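Local coordinates for protein mariner Mos1 transposase (Drosophila mauritiana, PDB 4MDB) that catalyses cut-and-paste transposition of the Mos1 mariner transposon through a metal-dependent, RNase H-like catalytic domain, here bound to magnesium and the inhibitor raltegravir, at residues 85-90 with 184-189; 73-78 with 192-197; 17-22 with 150-155. The protein carries 1 engineered substitution. One frame throughout, in Å; residues are numbered along the deposited sequence.

Interaction 1: 85-90 with 184-189; sequences YELLKP and ESVKKW. Unlike the reference sequence in segment 85-90: P90 (reference Arg).
Y85 and K187 cross at a slant, the phenol reaching past the lysine stem toward the helix backbone. Its hydroxyl OH stands 3.5 Å from CG of K187, while the K187 ammonium lies obliquely to the aromatic ring. The torsion chi1 of 79° sets CG of Y85 between its backbone N and carbonyl carbon and sends the ring out from the strand to the helix. The polar end of this tyrosine is held by D191, one helical turn beyond K187, whose OD1 is hydrogen-bonded to the hydroxyl; Y85 also meets F194 edge-to-face. K187 runs out nearly straight and then bends at its last torsion (80°), which turns NZ back to the strand. There a water bridges the two segments: it accepts a hydrogen bond from K187 NZ at 2.6 Å and another from the backbone N of L87 at 2.9 Å. The N-H of L87, on an outermost strand of the sheet, is thus satisfied by the water, which the lysine ammonium also grips. In the RNase H-like fold of the transposase, strand 81-87 forms one border of the mixed sheet, and helix 183-196 packs alongside it, the two short segments running close to antiparallel (158°). L87 and V186 meet at about a right angle, CD2 of L87 coming within 3.7 Å of V186 CG1, while CD1 of the same leucine touches that methyl at 3.8 Å. V186 therefore sets one methyl against both branches of the leucine, and F180 packs against the same valine from a neighbouring loop.

Interaction 2: 73-78 with 192-197; sequences LCVWWD and EWFAAK
With chi1 at -71°, the ring of F194 extends from helix 183-196 toward strand 69-78, its CG anti to the carbonyl carbon. The valine it meets, V75, has chi1 at 55°, which leaves CG2 anti to the backbone N and directed at the phenylalanine. The two side chains approach from opposite directions, and the far ring carbon CZ of F194 comes to 4.0 Å from CG2 of V75. L73, two residues earlier and on the same side of the strand, adds a looser touch, its CD2 lying 4.5 Å from CZ of F194. Both methyl groups sit obliquely to the ring, so a single aromatic end spans two successive inward-facing residues of the strand. No hydrogen bond joins the two segments; this is a wholly apolar, buried contact in which the ring is the sole bridge. Other neighbours complete its surroundings: M171 of helix 162-175 touches it, and V82 reaches it from strand 81-87. Beside it, F194 CD1 lies at the edge of the W193 indole, in its plane, while CE of K197, just past the helix, lies 3.2 Å above the plane of one indole face, offset toward the rim. The strand itself is paired through V75 with D36, a metal-binding aspartate on the adjoining strand, and the side chain of V75 is about 9 Å from a bound magnesium ion. The contact thus joins a helix to the sheet of an RNase H-like fold, on whose strand 32-42 D36 contributes to the two-metal site.

Interaction 3: 17-22 with 150-155; sequences EILLSR and VLPHAA
The guanidinium of R22 has CD1 of L151 lying obliquely to its plane, 3.9 Å from NH1, and the two side chains pass each other at a slant. The puckered ring of P152 turns its CG and CD atoms to L19. These residues join helix 6-25 to the loop that leaves the short border strand 149-150 of the RNase H-like sheet and leads toward helix 162-175. R22 reaches the loop with its chain extended from CG to NE and CG anti to the backbone N (chi1 177°). Its polar end is engaged elsewhere: NH1 forms a salt bridge with E149, the first residue of that strand, and the guanidinium makes a cation-pi contact with F28. The contact of the guanidinium with the L151 methyl therefore accompanies an arginine already fixed by charge and by an aromatic ring, which would limit its rotation. L19 carries most of the remaining packing. Its side chain crosses that of L151 obliquely, and W213 of helix 209-218 touches it as well. L151 in turn reaches I125 and L127 of strand 125-127, so its side chain lies between the helix and the sheet. Further along the loop, A155 touches the bound raltegravir, and H153 packs on D129, one of the aspartates that bind magnesium; the contact is thus placed at the root of a segment bordering the active site. Across the helix-loop contact, CD2 of L19 sits 3.8 Å from CG of L151, and the same methyl is 4.1 Å from CG of P152.

Interactions 1 and 2 form one continuous layer: their centres are 12 Å apart, they share helix 183-196, and they use the neighbouring strands 81-87 and 69-78 of the mixed sheet. Y85 packs on L73, so the two contacts touch directly. In sequence, both segments of interaction 1 fall between those of interaction 2. Interaction 3 lies on the opposite side of the chain's centre, about 32 Å from interaction 1 and 24 Å from interaction 2 between centres, and its segments alternate with theirs along the chain. Interactions 1 and 2 thus pack one helix on the side of the sheet that ends in strand 81-87, while interaction 3 joins another helix to the loop after the other outermost strand, 149-150.

Interaction 1: 85-90 with 184-189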
loop_
_atom_site.group_PDB
_atom_site.type_symbol
_atom_site.label_atom_id
_atom_site.label_comp_id
_atom_site.label_asym_id
_atom_site.label_seq_id
_atom_site.Cartn_x
_atom_site.Cartn_y
_atom_site.Cartn_z
ATOM N N TYR A 85 7.027 -2.426 8.460
ATOM C CA TYR A 85 7.408 -1.108 7.886
ATOM C C TYR A 85 8.859 -0.784 8.121
ATOM O O TYR A 85 9.513 -1.352 9.024
ATOM C CB TYR A 85 6.514 0.002 8.432
ATOM C CG TYR A 85 6.841 0.524 9.830
ATOM C CD1 TYR A 85 6.262 -0.035 10.961
ATOM C CD2 TYR A 85 7.701 1.609 10.000
ATOM C CE1 TYR A 85 6.542 0.455 12.236
ATOM C CE2 TYR A 85 8.019 2.087 11.268
ATOM C CZ TYR A 85 7.423 1.532 12.376
ATOM O OH TYR A 85 7.748 1.993 13.623
ATOM N N GLU A 86 9.358 0.086 7.260
ATOM C CA GLU A 86 10.707 0.689 7.434
ATOM C C GLU A 86 10.612 2.184 7.381
ATOM O O GLU A 86 9.802 2.759 6.626
ATOM C CB GLU A 86 11.659 0.155 6.375
ATOM C CG GLU A 86 11.987 -1.318 6.462
ATOM C CD GLU A 86 12.976 -1.774 5.423
ATOM O OE1 GLU A 86 13.489 -0.885 4.660
ATOM O OE2 GLU A 86 13.196 -3.015 5.260
ATOM N N LEU A 87 11.440 2.843 8.206
ATOM C CA LEU A 87 11.596 4.269 8.160
ATOM C C LEU A 87 13.057 4.474 7.705
ATOM O O LEU A 87 14.043 3.936 8.300
ATOM C CB LEU A 87 11.248 4.872 9.498
ATOM C CG LEU A 87 11.145 6.390 9.602
ATOM C CD1 LEU A 87 9.884 6.988 8.957
ATOM C CD2 LEU A 87 11.276 6.831 11.040
ATOM N N LEU A 88 13.209 5.102 6.562
ATOM C CA LEU A 88 14.527 5.179 5.948
ATOM C C LEU A 88 15.299 6.321 6.643
ATOM O O LEU A 88 14.717 7.244 7.204
ATOM C CB LEU A 88 14.444 5.380 4.436
ATOM C CG LEU A 88 14.455 4.203 3.431
ATOM C CD1 LEU A 88 13.843 2.916 3.915
ATOM C CD2 LEU A 88 13.916 4.553 2.045
ATOM N N LYS A 89 16.614 6.223 6.565
ATOM C CA LYS A 89 17.465 7.235 7.138
ATOM C C LYS A 89 17.252 8.523 6.374
ATOM O O LYS A 89 17.007 8.516 5.153
ATOM C CB LYS A 89 18.914 6.762 7.140
ATOM C CG LYS A 89 19.096 5.525 8.017
ATOM C CD LYS A 89 20.322 5.604 8.911
ATOM C CE LYS A 89 21.613 5.562 8.099
ATOM N NZ LYS A 89 21.772 4.289 7.331
ATOM N N PRO A 90 17.313 9.641 7.089
ATOM C CA PRO A 90 16.895 10.912 6.522
ATOM C C PRO A 90 17.433 11.207 5.135
ATOM O O PRO A 90 18.610 10.996 4.866
ATOM C CB PRO A 90 17.379 11.922 7.564
ATOM C CG PRO A 90 17.173 11.192 8.855
ATOM C CD PRO A 90 17.426 9.729 8.557
ATOM N N GLU A 184 13.897 8.761 15.705
ATOM C CA GLU A 184 13.268 7.774 16.600
ATOM C C GLU A 184 11.984 8.247 17.301
ATOM O O GLU A 184 11.217 7.431 17.812
ATOM C CB GLU A 184 14.279 7.145 17.583
ATOM C CG GLU A 184 15.452 8.020 17.968
ATOM C CD GLU A 184 16.479 8.167 16.866
ATOM O OE1 GLU A 184 16.919 7.127 16.312
ATOM O OE2 GLU A 184 16.851 9.327 16.563
ATOM N N SER A 185 11.707 9.538 17.302
ATOM C CA SER A 185 10.410 9.973 17.773
ATOM C C SER A 185 9.395 9.533 16.711
ATOM O O SER A 185 8.307 9.092 17.050
ATOM C CB SER A 185 10.296 11.479 18.013
ATOM O OG SER A 185 10.958 12.211 16.998
ATOM N N VAL A 186 9.766 9.677 15.443
ATOM C CA VAL A 186 8.860 9.214 14.368
ATOM C C VAL A 186 8.529 7.726 14.532
ATOM O O VAL A 186 7.367 7.332 14.519
ATOM C CB VAL A 186 9.440 9.522 12.985
ATOM C CG1 VAL A 186 8.490 9.068 11.860
ATOM C CG2 VAL A 186 9.746 10.994 12.820
ATOM N N LYS A 187 9.555 6.897 14.684
ATOM C CA LYS A 187 9.347 5.466 14.846
ATOM C C LYS A 187 8.402 5.128 16.031
ATOM O O LYS A 187 7.450 4.332 15.895
ATOM C CB LYS A 187 10.722 4.811 15.011
ATOM C CG LYS A 187 10.844 3.384 14.492
ATOM C CD LYS A 187 12.316 3.027 14.254
ATOM C CE LYS A 187 12.527 1.655 13.595
ATOM N NZ LYS A 187 12.311 1.678 12.120
ATOM N N LYS A 188 8.630 5.732 17.198
ATOM C CA LYS A 188 7.699 5.548 18.301
ATOM C C LYS A 188 6.282 6.066 18.025
ATOM O O LYS A 188 5.282 5.423 18.369
ATOM C CB LYS A 188 8.176 6.255 19.579
ATOM C CG LYS A 188 7.302 5.857 20.786
ATOM C CD LYS A 188 7.786 4.520 21.367
ATOM C CE LYS A 188 6.640 3.602 21.777
ATOM N NZ LYS A 188 5.854 4.129 22.941
ATOM N N TRP A 189 6.183 7.256 17.454
ATOM C CA TRP A 189 4.868 7.765 17.122
ATOM C C TRP A 189 4.155 6.752 16.190
ATOM O O TRP A 189 2.984 6.398 16.414
ATOM C CB TRP A 189 4.963 9.134 16.455
ATOM C CG TRP A 189 3.670 9.696 16.250
ATOM C CD1 TRP A 189 2.930 10.384 17.147
ATOM C CD2 TRP A 189 2.878 9.607 15.054
ATOM N NE1 TRP A 189 1.735 10.723 16.602
ATOM C CE2 TRP A 189 1.672 10.248 15.316
ATOM C CE3 TRP A 189 3.059 9.000 13.819
ATOM C CZ2 TRP A 189 0.664 10.344 14.372
ATOM C CZ3 TRP A 189 2.012 9.080 12.885
ATOM C CH2 TRP A 189 0.880 9.724 13.156
HETATM O O HOH W 1 13.265 1.164 9.744
#

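Interaction 2: 73-78 with 192-197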
loop_
_atom_site.group_PDB
_atom_site.type_symbol
_atom_site.label_atom_id
_atom_site.label_comp_id
_atom_site.label_asym_id
_atom_site.label_seq_id
_atom_site.Cartn_x
_atom_site.Cartn_y
_atom_site.Cartn_z
ATOM N N LEU A 73 8.707 6.766 5.055
ATOM C CA LEU A 73 7.980 5.626 5.626
ATOM C C LEU A 73 7.639 4.719 4.465
ATOM O O LEU A 73 7.004 5.171 3.472
ATOM C CB LEU A 73 6.771 6.048 6.361
ATOM C CG LEU A 73 5.758 5.013 6.826
ATOM C CD1 LEU A 73 6.332 4.079 7.863
ATOM C CD2 LEU A 73 4.565 5.719 7.335
ATOM N N CYS A 74 7.927 3.430 4.639
ATOM C CA CYS A 74 7.553 2.386 3.674
ATOM C C CYS A 74 6.761 1.394 4.493
ATOM O O CYS A 74 7.303 0.810 5.417
ATOM C CB CYS A 74 8.767 1.731 3.121
ATOM S SG CYS A 74 9.985 2.907 2.413
ATOM N N VAL A 75 5.506 1.182 4.164
ATOM C CA VAL A 75 4.721 0.317 5.048
ATOM C C VAL A 75 3.854 -0.608 4.222
ATOM O O VAL A 75 3.313 -0.226 3.186
ATOM C CB VAL A 75 3.857 1.191 6.025
ATOM C CG1 VAL A 75 2.977 2.177 5.250
ATOM C CG2 VAL A 75 2.932 0.383 6.885
ATOM N N TRP A 76 3.608 -1.767 4.795
ATOM C CA TRP A 76 2.786 -2.828 4.191
ATOM C C TRP A 76 1.812 -3.357 5.226
ATOM O O TRP A 76 2.175 -3.529 6.365
ATOM C CB TRP A 76 3.598 -3.969 3.595
ATOM C CG TRP A 76 4.547 -3.552 2.550
ATOM C CD1 TRP A 76 4.309 -3.516 1.202
ATOM C CD2 TRP A 76 5.849 -2.964 2.728
ATOM N NE1 TRP A 76 5.394 -3.003 0.523
ATOM C CE2 TRP A 76 6.361 -2.699 1.453
ATOM C CE3 TRP A 76 6.674 -2.731 3.859
ATOM C CZ2 TRP A 76 7.622 -2.116 1.261
ATOM C CZ3 TRP A 76 7.915 -2.137 3.664
ATOM C CH2 TRP A 76 8.360 -1.857 2.380
ATOM N N TRP A 77 0.587 -3.633 4.783
ATOM C CA TRP A 77 -0.512 -3.952 5.680
ATOM C C TRP A 77 -1.603 -4.727 5.012
ATOM O O TRP A 77 -1.636 -4.814 3.789
ATOM C CB TRP A 77 -1.050 -2.716 6.342
ATOM C CG TRP A 77 -1.630 -1.672 5.383
ATOM C CD1 TRP A 77 -0.920 -0.866 4.561
ATOM C CD2 TRP A 77 -3.014 -1.349 5.170
ATOM N NE1 TRP A 77 -1.772 -0.034 3.863
ATOM C CE2 TRP A 77 -3.057 -0.285 4.233
ATOM C CE3 TRP A 77 -4.206 -1.801 5.707
ATOM C CZ2 TRP A 77 -4.283 0.272 3.796
ATOM C CZ3 TRP A 77 -5.388 -1.227 5.336
ATOM C CH2 TRP A 77 -5.433 -0.192 4.376
ATOM N N ASP A 78 -2.482 -5.332 5.809
ATOM C CA ASP A 78 -3.637 -6.025 5.318
ATOM C C ASP A 78 -4.822 -5.776 6.236
ATOM O O ASP A 78 -4.793 -4.864 7.055
ATOM C CB ASP A 78 -3.296 -7.496 5.081
ATOM C CG ASP A 78 -3.130 -8.294 6.424
ATOM O OD1 ASP A 78 -3.298 -7.693 7.485
ATOM O OD2 ASP A 78 -3.027 -9.541 6.356
ATOM N N GLU A 192 3.071 3.495 18.057
ATOM C CA GLU A 192 1.869 3.738 18.866
ATOM C C GLU A 192 0.595 3.954 18.033
ATOM O O GLU A 192 -0.470 3.481 18.379
ATOM C CB GLU A 192 1.990 4.957 19.803
ATOM C CG GLU A 192 2.970 4.881 20.953
ATOM C CD GLU A 192 2.912 6.139 21.820
ATOM O OE1 GLU A 192 1.785 6.552 22.210
ATOM O OE2 GLU A 192 3.989 6.724 22.107
ATOM N N TRP A 193 0.751 4.685 16.939
ATOM C CA TRP A 193 -0.361 5.123 16.134
ATOM C C TRP A 193 -0.886 3.879 15.428
ATOM O O TRP A 193 -2.079 3.628 15.411
ATOM C CB TRP A 193 0.081 6.214 15.109
ATOM C CG TRP A 193 -1.106 6.789 14.304
ATOM C CD1 TRP A 193 -1.977 7.795 14.686
ATOM C CD2 TRP A 193 -1.584 6.331 13.023
ATOM N NE1 TRP A 193 -2.943 7.964 13.732
ATOM C CE2 TRP A 193 -2.732 7.075 12.711
ATOM C CE3 TRP A 193 -1.172 5.336 12.146
ATOM C CZ2 TRP A 193 -3.434 6.910 11.494
ATOM C CZ3 TRP A 193 -1.924 5.127 10.977
ATOM C CH2 TRP A 193 -2.989 5.933 10.665
ATOM N N PHE A 194 0.008 3.095 14.873
ATOM C CA PHE A 194 -0.442 1.840 14.205
ATOM C C PHE A 194 -1.192 0.910 15.168
ATOM O O PHE A 194 -2.224 0.310 14.859
ATOM C CB PHE A 194 0.726 1.086 13.553
ATOM C CG PHE A 194 1.315 1.744 12.307
ATOM C CD1 PHE A 194 0.500 2.318 11.323
ATOM C CD2 PHE A 194 2.667 1.679 12.074
ATOM C CE1 PHE A 194 1.074 2.870 10.191
ATOM C CE2 PHE A 194 3.256 2.251 10.937
ATOM C CZ PHE A 194 2.455 2.825 10.000
ATOM N N ALA A 195 -0.702 0.854 16.399
ATOM C CA ALA A 195 -1.154 -0.177 17.338
ATOM C C ALA A 195 -2.441 0.243 17.992
ATOM O O ALA A 195 -3.260 -0.593 18.409
ATOM C CB ALA A 195 -0.072 -0.366 18.377
ATOM N N ALA A 196 -2.669 1.540 18.012
ATOM C CA ALA A 196 -3.868 2.118 18.596
ATOM C C ALA A 196 -5.126 1.981 17.736
ATOM O O ALA A 196 -6.234 2.091 18.235
ATOM C CB ALA A 196 -3.650 3.582 18.977
ATOM N N LYS A 197 -4.947 1.779 16.428
ATOM C CA LYS A 197 -6.064 1.508 15.539
ATOM C C LYS A 197 -6.503 0.107 15.766
ATOM O O LYS A 197 -5.657 -0.790 15.753
ATOM C CB LYS A 197 -5.579 1.562 14.061
ATOM C CG LYS A 197 -5.167 2.961 13.675
ATOM C CD LYS A 197 -6.312 3.935 13.704
ATOM C CE LYS A 197 -5.941 5.187 12.909
ATOM N NZ LYS A 197 -6.929 6.275 13.105
#

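Interaction 3: 17-22 with 150-155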
loop_
_atom_site.group_PDB
_atom_site.type_symbol
_atom_site.label_atom_id
_atom_site.label_comp_id
_atom_site.label_asym_id
_atom_site.label_seq_id
_atom_site.Cartn_x
_atom_site.Cartn_y
_atom_site.Cartn_z
ATOM N N GLU A 17 -12.879 -2.333 -13.899
ATOM C CA GLU A 17 -13.824 -3.354 -14.418
ATOM C C GLU A 17 -13.360 -4.787 -14.165
ATOM O O GLU A 17 -14.165 -5.648 -13.748
ATOM C CB GLU A 17 -14.045 -3.169 -15.946
ATOM C CG GLU A 17 -14.893 -1.944 -16.269
ATOM C CD GLU A 17 -15.112 -1.776 -17.785
ATOM O OE1 GLU A 17 -16.092 -1.094 -18.145
ATOM O OE2 GLU A 17 -14.350 -2.372 -18.600
ATOM N N ILE A 18 -12.075 -5.008 -14.409
ATOM C CA ILE A 18 -11.425 -6.308 -14.276
ATOM C C ILE A 18 -11.496 -6.697 -12.795
ATOM O O ILE A 18 -11.888 -7.844 -12.468
ATOM C CB ILE A 18 -9.988 -6.306 -14.776
ATOM C CG1 ILE A 18 -9.937 -6.161 -16.307
ATOM C CG2 ILE A 18 -9.221 -7.574 -14.381
ATOM C CD1 ILE A 18 -8.570 -5.732 -16.777
ATOM N N LEU A 19 -11.092 -5.789 -11.902
ATOM C CA LEU A 19 -11.045 -6.136 -10.454
ATOM C C LEU A 19 -12.462 -6.401 -9.908
ATOM O O LEU A 19 -12.706 -7.378 -9.150
ATOM C CB LEU A 19 -10.335 -5.036 -9.675
ATOM C CG LEU A 19 -8.869 -4.858 -10.009
ATOM C CD1 LEU A 19 -8.313 -3.563 -9.401
ATOM C CD2 LEU A 19 -8.068 -6.074 -9.605
ATOM N N LEU A 20 -13.419 -5.574 -10.335
ATOM C CA LEU A 20 -14.803 -5.665 -9.857
ATOM C C LEU A 20 -15.459 -6.909 -10.331
ATOM O O LEU A 20 -16.110 -7.604 -9.533
ATOM C CB LEU A 20 -15.632 -4.449 -10.331
ATOM C CG LEU A 20 -16.965 -4.241 -9.608
ATOM C CD1 LEU A 20 -16.807 -3.997 -8.102
ATOM C CD2 LEU A 20 -17.576 -2.979 -10.262
ATOM N N SER A 21 -15.234 -7.276 -11.589
ATOM C CA SER A 21 -15.808 -8.531 -12.100
ATOM C C SER A 21 -15.185 -9.780 -11.448
ATOM O O SER A 21 -15.868 -10.751 -11.133
ATOM C CB SER A 21 -15.787 -8.633 -13.617
ATOM O OG SER A 21 -14.495 -8.770 -14.065
ATOM N N ARG A 22 -13.896 -9.737 -11.205
ATOM C CA ARG A 22 -13.249 -10.807 -10.406
ATOM C C ARG A 22 -13.859 -10.876 -9.028
ATOM O O ARG A 22 -14.194 -11.953 -8.540
ATOM C CB ARG A 22 -11.743 -10.599 -10.270
ATOM C CG ARG A 22 -11.099 -11.690 -9.361
ATOM C CD ARG A 22 -9.630 -11.503 -9.403
ATOM N NE ARG A 22 -8.926 -12.431 -8.501
ATOM C CZ ARG A 22 -7.596 -12.481 -8.401
ATOM N NH1 ARG A 22 -6.861 -11.617 -9.067
ATOM N NH2 ARG A 22 -7.033 -13.344 -7.600
ATOM N N VAL A 150 0.419 -10.208 -8.418
ATOM C CA VAL A 150 0.503 -8.770 -8.469
ATOM C C VAL A 150 -0.757 -8.209 -9.148
ATOM O O VAL A 150 -1.089 -8.525 -10.304
ATOM C CB VAL A 150 1.786 -8.325 -9.149
ATOM C CG1 VAL A 150 1.854 -6.810 -9.234
ATOM C CG2 VAL A 150 2.956 -8.865 -8.369
ATOM N N LEU A 151 -1.507 -7.446 -8.389
ATOM C CA LEU A 151 -2.742 -6.868 -8.870
ATOM C C LEU A 151 -2.435 -5.699 -9.788
ATOM O O LEU A 151 -1.503 -4.972 -9.589
ATOM C CB LEU A 151 -3.558 -6.458 -7.614
ATOM C CG LEU A 151 -4.997 -6.823 -7.498
ATOM C CD1 LEU A 151 -5.430 -8.264 -7.776
ATOM C CD2 LEU A 151 -5.612 -6.276 -6.236
ATOM N N PRO A 152 -3.254 -5.532 -10.856
ATOM C CA PRO A 152 -3.142 -4.382 -11.725
ATOM C C PRO A 152 -3.466 -3.115 -10.953
ATOM O O PRO A 152 -4.284 -3.158 -10.051
ATOM C CB PRO A 152 -4.230 -4.610 -12.763
ATOM C CG PRO A 152 -5.048 -5.670 -12.297
ATOM C CD PRO A 152 -4.294 -6.469 -11.254
ATOM N N HIS A 153 -2.765 -2.068 -11.278
ATOM C CA HIS A 153 -2.992 -0.782 -10.679
ATOM C C HIS A 153 -2.636 0.235 -11.711
ATOM O O HIS A 153 -1.546 0.243 -12.225
ATOM C CB HIS A 153 -2.139 -0.591 -9.447
ATOM C CG HIS A 153 -2.471 0.626 -8.658
ATOM N ND1 HIS A 153 -3.589 0.713 -7.883
ATOM C CD2 HIS A 153 -1.819 1.798 -8.498
ATOM C CE1 HIS A 153 -3.651 1.895 -7.316
ATOM N NE2 HIS A 153 -2.562 2.564 -7.653
ATOM N N ALA A 154 -3.592 1.113 -11.973
ATOM C CA ALA A 154 -3.403 2.253 -12.866
ATOM C C ALA A 154 -2.595 3.398 -12.294
ATOM O O ALA A 154 -2.721 3.809 -11.140
ATOM C CB ALA A 154 -4.777 2.760 -13.276
ATOM N N ALA A 155 -1.808 4.016 -13.156
ATOM C CA ALA A 155 -1.174 5.295 -12.850
ATOM C C ALA A 155 -2.092 6.419 -12.320
ATOM O O ALA A 155 -3.281 6.458 -12.664
ATOM C CB ALA A 155 -0.430 5.717 -14.104
#